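Local coordinates for Tat (Twin-arginine translocation) pathway signal sequence containing protein (Mycobacterium tuberculosis, PDB 5IMU) that is of unknown function, its C-terminal part, studied here, joining a small potassium-binding alpha/beta domain to a bundle of helices, at residues D122-G125 / P126-E130; Y208-A211 / W212-V215. All coordinates share one frame; numbering follows the deposited sequence.

Contact 1. Residues D122-G125 / P126-E130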
ATOM      1  N   ASP A 122       2.475  -9.502 -16.797  1.00 19.46           N
ATOM      2  CA  ASP A 122       2.366  -9.898 -18.195  1.00 19.25           C
ATOM      3  C   ASP A 122       1.222  -9.151 -18.871  1.00 18.60           C
ATOM      4  O   ASP A 122       0.122  -9.039 -18.320  1.00 16.12           O
ATOM      5  CB  ASP A 122       2.144 -11.406 -18.308  1.00 26.27           C
ATOM      6  CG  ASP A 122       2.114 -11.884 -19.747  1.00 33.10           C
ATOM      7  OD1 ASP A 122       3.068 -11.575 -20.493  1.00 30.11           O
ATOM      8  OD2 ASP A 122       1.137 -12.560 -20.136  1.00 34.01           O
ATOM      9  N   GLU A 123       1.489  -8.648 -20.078  1.00 15.60           N
ATOM     10  CA  GLU A 123       0.529  -7.868 -20.859  1.00 19.27           C
ATOM     11  C   GLU A 123      -0.142  -6.803 -19.990  1.00 19.29           C
ATOM     12  O   GLU A 123      -1.362  -6.781 -19.823  1.00 17.56           O
ATOM     13  CB  GLU A 123      -0.519  -8.775 -21.512  1.00 23.00           C
ATOM     14  CG  GLU A 123       0.045  -9.843 -22.436  1.00 27.93           C
ATOM     15  CD  GLU A 123       0.669  -9.269 -23.695  1.00 31.38           C
ATOM     16  OE1 GLU A 123       0.333  -8.125 -24.067  1.00 44.60           O
ATOM     17  OE2 GLU A 123       1.490  -9.972 -24.319  1.00 56.05           O
ATOM     18  N   PHE A 124       0.690  -5.921 -19.428  1.00 14.61           N
ATOM     19  CA  PHE A 124       0.208  -4.947 -18.452  1.00 15.01           C
ATOM     20  C   PHE A 124      -0.994  -4.167 -18.973  1.00 12.66           C
ATOM     21  O   PHE A 124      -2.018  -4.054 -18.290  1.00  9.88           O
ATOM     22  CB  PHE A 124       1.332  -3.983 -18.068  1.00 18.65           C
ATOM     23  CG  PHE A 124       0.853  -2.773 -17.315  1.00 17.44           C
ATOM     24  CD1 PHE A 124       0.631  -2.835 -15.949  1.00 14.87           C
ATOM     25  CD2 PHE A 124       0.610  -1.579 -17.976  1.00 14.75           C
ATOM     26  CE1 PHE A 124       0.181  -1.728 -15.253  1.00 23.55           C
ATOM     27  CE2 PHE A 124       0.157  -0.468 -17.288  1.00 19.61           C
ATOM     28  CZ  PHE A 124      -0.056  -0.543 -15.923  1.00 21.88           C
ATOM     29  N   GLY A 125      -0.879  -3.617 -20.179  1.00 10.69           N
ATOM     30  CA  GLY A 125      -1.911  -2.786 -20.755  1.00 12.51           C
ATOM     31  C   GLY A 125      -3.239  -3.497 -20.939  1.00 14.19           C
ATOM     32  O   GLY A 125      -4.268  -3.080 -20.397  1.00 12.28           O
ATOM     33  N   PRO A 126      -3.247  -4.571 -21.735  1.00 15.28           N
ATOM     34  CA  PRO A 126      -4.485  -5.355 -21.885  1.00 13.60           C
ATOM     35  C   PRO A 126      -5.036  -5.876 -20.571  1.00 13.63           C
ATOM     36  O   PRO A 126      -6.262  -5.959 -20.415  1.00 13.05           O
ATOM     37  CB  PRO A 126      -4.056  -6.502 -22.811  1.00 15.87           C
ATOM     38  CG  PRO A 126      -2.946  -5.924 -23.620  1.00 17.12           C
ATOM     39  CD  PRO A 126      -2.206  -4.995 -22.690  1.00 21.12           C
ATOM     40  N   THR A 127      -4.168  -6.229 -19.620  1.00 12.38           N
ATOM     41  CA  THR A 127      -4.638  -6.716 -18.326  1.00 13.72           C
ATOM     42  C   THR A 127      -5.439  -5.644 -17.593  1.00  9.15           C
ATOM     43  O   THR A 127      -6.496  -5.934 -17.019  1.00 11.58           O
ATOM     44  CB  THR A 127      -3.450  -7.171 -17.474  1.00 14.21           C
ATOM     45  OG1 THR A 127      -2.796  -8.278 -18.109  1.00 14.90           O
ATOM     46  CG2 THR A 127      -3.908  -7.591 -16.086  1.00 14.19           C
ATOM     47  N   LEU A 128      -4.950  -4.402 -17.600  1.00 11.36           N
ATOM     48  CA  LEU A 128      -5.664  -3.324 -16.922  1.00 13.61           C
ATOM     49  C   LEU A 128      -6.997  -3.036 -17.602  1.00 11.35           C
ATOM     50  O   LEU A 128      -8.012  -2.827 -16.928  1.00  8.86           O
ATOM     51  CB  LEU A 128      -4.793  -2.063 -16.874  1.00 10.92           C
ATOM     52  CG  LEU A 128      -5.240  -0.836 -16.066  1.00 14.03           C
ATOM     53  CD1 LEU A 128      -4.025   0.006 -15.709  1.00 20.08           C
ATOM     54  CD2 LEU A 128      -6.258   0.024 -16.811  1.00 18.87           C
ATOM     55  N   VAL A 129      -7.011  -3.012 -18.936  1.00 11.99           N
ATOM     56  CA  VAL A 129      -8.239  -2.702 -19.663  1.00 11.85           C
ATOM     57  C   VAL A 129      -9.287  -3.784 -19.427  1.00 12.71           C
ATOM     58  O   VAL A 129     -10.481  -3.491 -19.280  1.00 10.75           O
ATOM     59  CB  VAL A 129      -7.936  -2.514 -21.160  1.00 14.52           C
ATOM     60  CG1 VAL A 129      -9.224  -2.333 -21.953  1.00 19.76           C
ATOM     61  CG2 VAL A 129      -7.014  -1.322 -21.360  1.00 15.58           C
ATOM     62  N   GLU A 130      -8.859  -5.050 -19.382  1.00 10.44           N
ATOM     63  CA  GLU A 130      -9.785  -6.136 -19.072  1.00 10.72           C
ATOM     64  C   GLU A 130     -10.336  -6.004 -17.660  1.00  9.69           C
ATOM     65  O   GLU A 130     -11.535  -6.206 -17.431  1.00 10.90           O
ATOM     66  CB  GLU A 130      -9.094  -7.491 -19.246  1.00 13.20           C
ATOM     67  CG  GLU A 130      -9.352  -8.170 -20.584  1.00 13.02           C
ATOM     68  CD  GLU A 130     -10.826  -8.415 -20.837  1.00 12.57           C
ATOM     69  OE1 GLU A 130     -11.408  -7.721 -21.698  1.00 10.64           O
ATOM     70  OE2 GLU A 130     -11.405  -9.295 -20.166  1.00 11.52           O
TER

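Contact 2. Residues Y208-A211 / W212-V215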
ATOM      1  N   TYR A 208       2.646  -2.081  -9.548  1.00 13.65           N
ATOM      2  CA  TYR A 208       2.450  -2.494  -8.159  1.00 11.19           C
ATOM      3  C   TYR A 208       0.969  -2.633  -7.828  1.00 11.13           C
ATOM      4  O   TYR A 208       0.538  -3.642  -7.260  1.00 11.12           O
ATOM      5  CB  TYR A 208       3.128  -1.484  -7.227  1.00 11.15           C
ATOM      6  CG  TYR A 208       2.819  -1.635  -5.749  1.00 10.32           C
ATOM      7  CD1 TYR A 208       3.607  -2.441  -4.931  1.00  9.44           C
ATOM      8  CD2 TYR A 208       1.762  -0.949  -5.167  1.00  9.37           C
ATOM      9  CE1 TYR A 208       3.333  -2.570  -3.577  1.00  6.87           C
ATOM     10  CE2 TYR A 208       1.480  -1.073  -3.817  1.00 10.37           C
ATOM     11  CZ  TYR A 208       2.270  -1.885  -3.025  1.00 11.23           C
ATOM     12  OH  TYR A 208       1.997  -2.011  -1.681  1.00  9.53           O
ATOM     13  N   HIS A 209       0.170  -1.626  -8.184  1.00  9.73           N
ATOM     14  CA  HIS A 209      -1.245  -1.657  -7.829  1.00  9.35           C
ATOM     15  C   HIS A 209      -2.002  -2.693  -8.653  1.00 12.17           C
ATOM     16  O   HIS A 209      -2.922  -3.342  -8.144  1.00 10.38           O
ATOM     17  CB  HIS A 209      -1.857  -0.269  -8.003  1.00  8.68           C
ATOM     18  CG  HIS A 209      -1.381   0.727  -6.993  1.00  9.12           C
ATOM     19  ND1 HIS A 209      -1.568   0.558  -5.638  1.00  9.33           N
ATOM     20  CD2 HIS A 209      -0.721   1.900  -7.140  1.00  9.61           C
ATOM     21  CE1 HIS A 209      -1.045   1.586  -4.993  1.00 12.33           C
ATOM     22  NE2 HIS A 209      -0.525   2.414  -5.881  1.00 11.87           N
ATOM     23  N   LEU A 210      -1.630  -2.864  -9.923  1.00 10.10           N
ATOM     24  CA  LEU A 210      -2.295  -3.861 -10.756  1.00 12.17           C
ATOM     25  C   LEU A 210      -2.006  -5.275 -10.265  1.00 17.31           C
ATOM     26  O   LEU A 210      -2.901  -6.129 -10.256  1.00 10.95           O
ATOM     27  CB  LEU A 210      -1.856  -3.708 -12.212  1.00 12.09           C
ATOM     28  CG  LEU A 210      -2.903  -3.855 -13.322  1.00 26.99           C
ATOM     29  CD1 LEU A 210      -2.299  -4.554 -14.534  1.00 15.42           C
ATOM     30  CD2 LEU A 210      -4.161  -4.572 -12.849  1.00 18.32           C
ATOM     31  N   ALA A 211      -0.761  -5.545  -9.866  1.00 11.11           N
ATOM     32  CA  ALA A 211      -0.425  -6.865  -9.342  1.00 13.18           C
ATOM     33  C   ALA A 211      -1.211  -7.169  -8.074  1.00 13.86           C
ATOM     34  O   ALA A 211      -1.724  -8.280  -7.901  1.00 10.78           O
ATOM     35  CB  ALA A 211       1.079  -6.960  -9.077  1.00 12.89           C
ATOM     36  N   TRP A 212      -1.325  -6.187  -7.178  1.00 10.87           N
ATOM     37  CA  TRP A 212      -2.086  -6.402  -5.954  1.00 10.29           C
ATOM     38  C   TRP A 212      -3.579  -6.522  -6.228  1.00 15.05           C
ATOM     39  O   TRP A 212      -4.288  -7.211  -5.486  1.00 12.33           O
ATOM     40  CB  TRP A 212      -1.810  -5.276  -4.961  1.00  9.70           C
ATOM     41  CG  TRP A 212      -0.615  -5.555  -4.105  1.00 13.45           C
ATOM     42  CD1 TRP A 212       0.639  -5.035  -4.245  1.00 10.45           C
ATOM     43  CD2 TRP A 212      -0.562  -6.444  -2.985  1.00 13.58           C
ATOM     44  NE1 TRP A 212       1.470  -5.541  -3.271  1.00 11.25           N
ATOM     45  CE2 TRP A 212       0.755  -6.409  -2.485  1.00 13.28           C
ATOM     46  CE3 TRP A 212      -1.502  -7.263  -2.352  1.00 12.51           C
ATOM     47  CZ2 TRP A 212       1.155  -7.162  -1.381  1.00 17.22           C
ATOM     48  CZ3 TRP A 212      -1.104  -8.010  -1.257  1.00 14.51           C
ATOM     49  CH2 TRP A 212       0.211  -7.956  -0.782  1.00 12.90           C
ATOM     50  N   TYR A 213      -4.075  -5.865  -7.278  1.00 11.01           N
ATOM     51  CA  TYR A 213      -5.480  -6.025  -7.640  1.00 11.65           C
ATOM     52  C   TYR A 213      -5.795  -7.476  -7.984  1.00 14.02           C
ATOM     53  O   TYR A 213      -6.858  -7.991  -7.619  1.00 12.21           O
ATOM     54  CB  TYR A 213      -5.838  -5.110  -8.814  1.00 12.16           C
ATOM     55  CG  TYR A 213      -7.262  -5.294  -9.299  1.00 15.12           C
ATOM     56  CD1 TYR A 213      -8.316  -4.659  -8.661  1.00 12.35           C
ATOM     57  CD2 TYR A 213      -7.548  -6.110 -10.388  1.00 18.53           C
ATOM     58  CE1 TYR A 213      -9.620  -4.827  -9.093  1.00 14.07           C
ATOM     59  CE2 TYR A 213      -8.849  -6.287 -10.827  1.00 19.28           C
ATOM     60  CZ  TYR A 213      -9.880  -5.641 -10.177  1.00 18.97           C
ATOM     61  OH  TYR A 213     -11.172  -5.814 -10.614  1.00 18.25           O
ATOM     62  N   ALA A 214      -4.876  -8.153  -8.679  1.00 11.69           N
ATOM     63  CA  ALA A 214      -5.135  -9.516  -9.136  1.00 17.58           C
ATOM     64  C   ALA A 214      -5.274 -10.482  -7.966  1.00 20.35           C
ATOM     65  O   ALA A 214      -6.179 -11.325  -7.953  1.00 14.42           O
ATOM     66  CB  ALA A 214      -4.023  -9.975 -10.078  1.00 16.49           C
ATOM     67  N   VAL A 215      -4.381 -10.388  -6.978  1.00 17.64           N
ATOM     68  CA  VAL A 215      -4.470 -11.284  -5.830  1.00 16.61           C
ATOM     69  C   VAL A 215      -5.603 -10.887  -4.894  1.00 15.73           C
ATOM     70  O   VAL A 215      -6.136 -11.747  -4.180  1.00 19.43           O
ATOM     71  CB  VAL A 215      -3.142 -11.340  -5.054  1.00 25.65           C
ATOM     72  CG1 VAL A 215      -2.029 -11.866  -5.948  1.00 29.47           C
ATOM     73  CG2 VAL A 215      -2.785  -9.972  -4.483  1.00 15.94           C
TER

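Contact 1. Residues D122-G125 / P126-E130
T127 reaches back with its hydroxyl to the backbone that leads into its own helix. OG1 of T127 lies 2.7 Å from E123 O and 3.0 Å from D122 O; both carbonyls lie within reach of its one proton, and how it is shared is not settled. With OG1 anti to the carbonyl carbon and beside the backbone N (chi1 -63°), the hydroxyl points back to the start of the helix.

Main-chain bonds carry the first turn. T127 N donates to E123 O at 2.9 Å, nearly along the C=O axis, so this carbonyl has both the amide and the hydroxyl of one residue beside it. L128 N binds F124 O at 3.0 Å, the donor tilted 21° from the carbonyl plane, and V129 N binds G125 O at 3.1 Å. E123 occupies the N-cap of helix 124-133 and P126 its first turn, where a ring on the backbone nitrogen costs no helical hydrogen bond. The start of this helix lies at the surface of the region assigned to the DUF5631 family, with E123 and P126 both exposed.

Apolar packing is lighter. The ring of F124 and the side chain of L128 run side by side, one helical turn apart, CZ of F124 lying 4.0 Å from CD1 of L128. CG anti to the backbone N in both residues turns the two side chains the same way, and both also touch L198 of helix 183-199. The V129 side chain meets L147 and V150 of helix 140-151.

Two van der Waals contacts pair a carbon with an oxygen. The P126 ring comes past the carboxylate end of E123, OE1 of E123 lying 4.0 Å from CG of P126, a loose contact. CG2 of V129 rests 3.4 Å from G125 O.

Contact 2. Residues Y208-A211 / W212-V215
Y208 and W212, one helical turn apart, bring their aromatic rings together. The five-membered ring of W212 and the ring of Y208 are 4.7 Å apart between centroids with planes at 56°, an oblique pairing. The pyrrole end of the indole does the touching: CD1 of W212 lies over one face of the phenol ring, toward its rim, and NE1 of W212 comes within 3.5 Å of CE1 of Y208. The tyrosine ring is put there by chi1 170°, with CG anti to the backbone N. CD1 of W212 also sits 3.3 Å from Y208 O, which meets the indole at its edge.

The same carbonyl accepts the main-chain bond that sets the spacing: W212 N to Y208 O, 3.2 Å. Y213 N follows to H209 O at 2.9 Å, and A214 N to L210 O at 3.2 Å, with a weak second bond from A214 N to A211 O. On another side of the helix, CD2 of L210 makes a loose contact, 4.4 Å, with CB of Y213.

Farther out, residues of the loop between strands 44-48 and 65-67 fix the polar ends. Y208 OH is hydrogen-bonded to I55 N and H209 ND1 to W54 NE1, while the W54 ring meets the rings of Y208, H209 and W212. H209 and Y213 face helix 183-199. A buried turn of the last helix thus forms an aromatic cluster round W54, packing the helical DUF5631 region against the loop between those two strands, in the DUF5632 region.

Overall arrangement
From the N terminus the chain first builds the four-stranded mixed sheet and its flanking helices, then enters the helical region. Contact 1 comes first, at the start of helix 124-133; contact 2 follows, after three intervening helices, on the closing helix 203-216. Each is local and closes no long loop, so they stand in series and neither nest nor cross. Their centres are 11 Å apart, and they meet through L210, whose CD1 lies 3.7 Å from CD1 of F124 and 3.8 Å from CG2 of T127. Helices 124-133 and 203-216 are thereby packed together, while contact 2 ties the closing helix to the loop between strands 44-48 and 65-67.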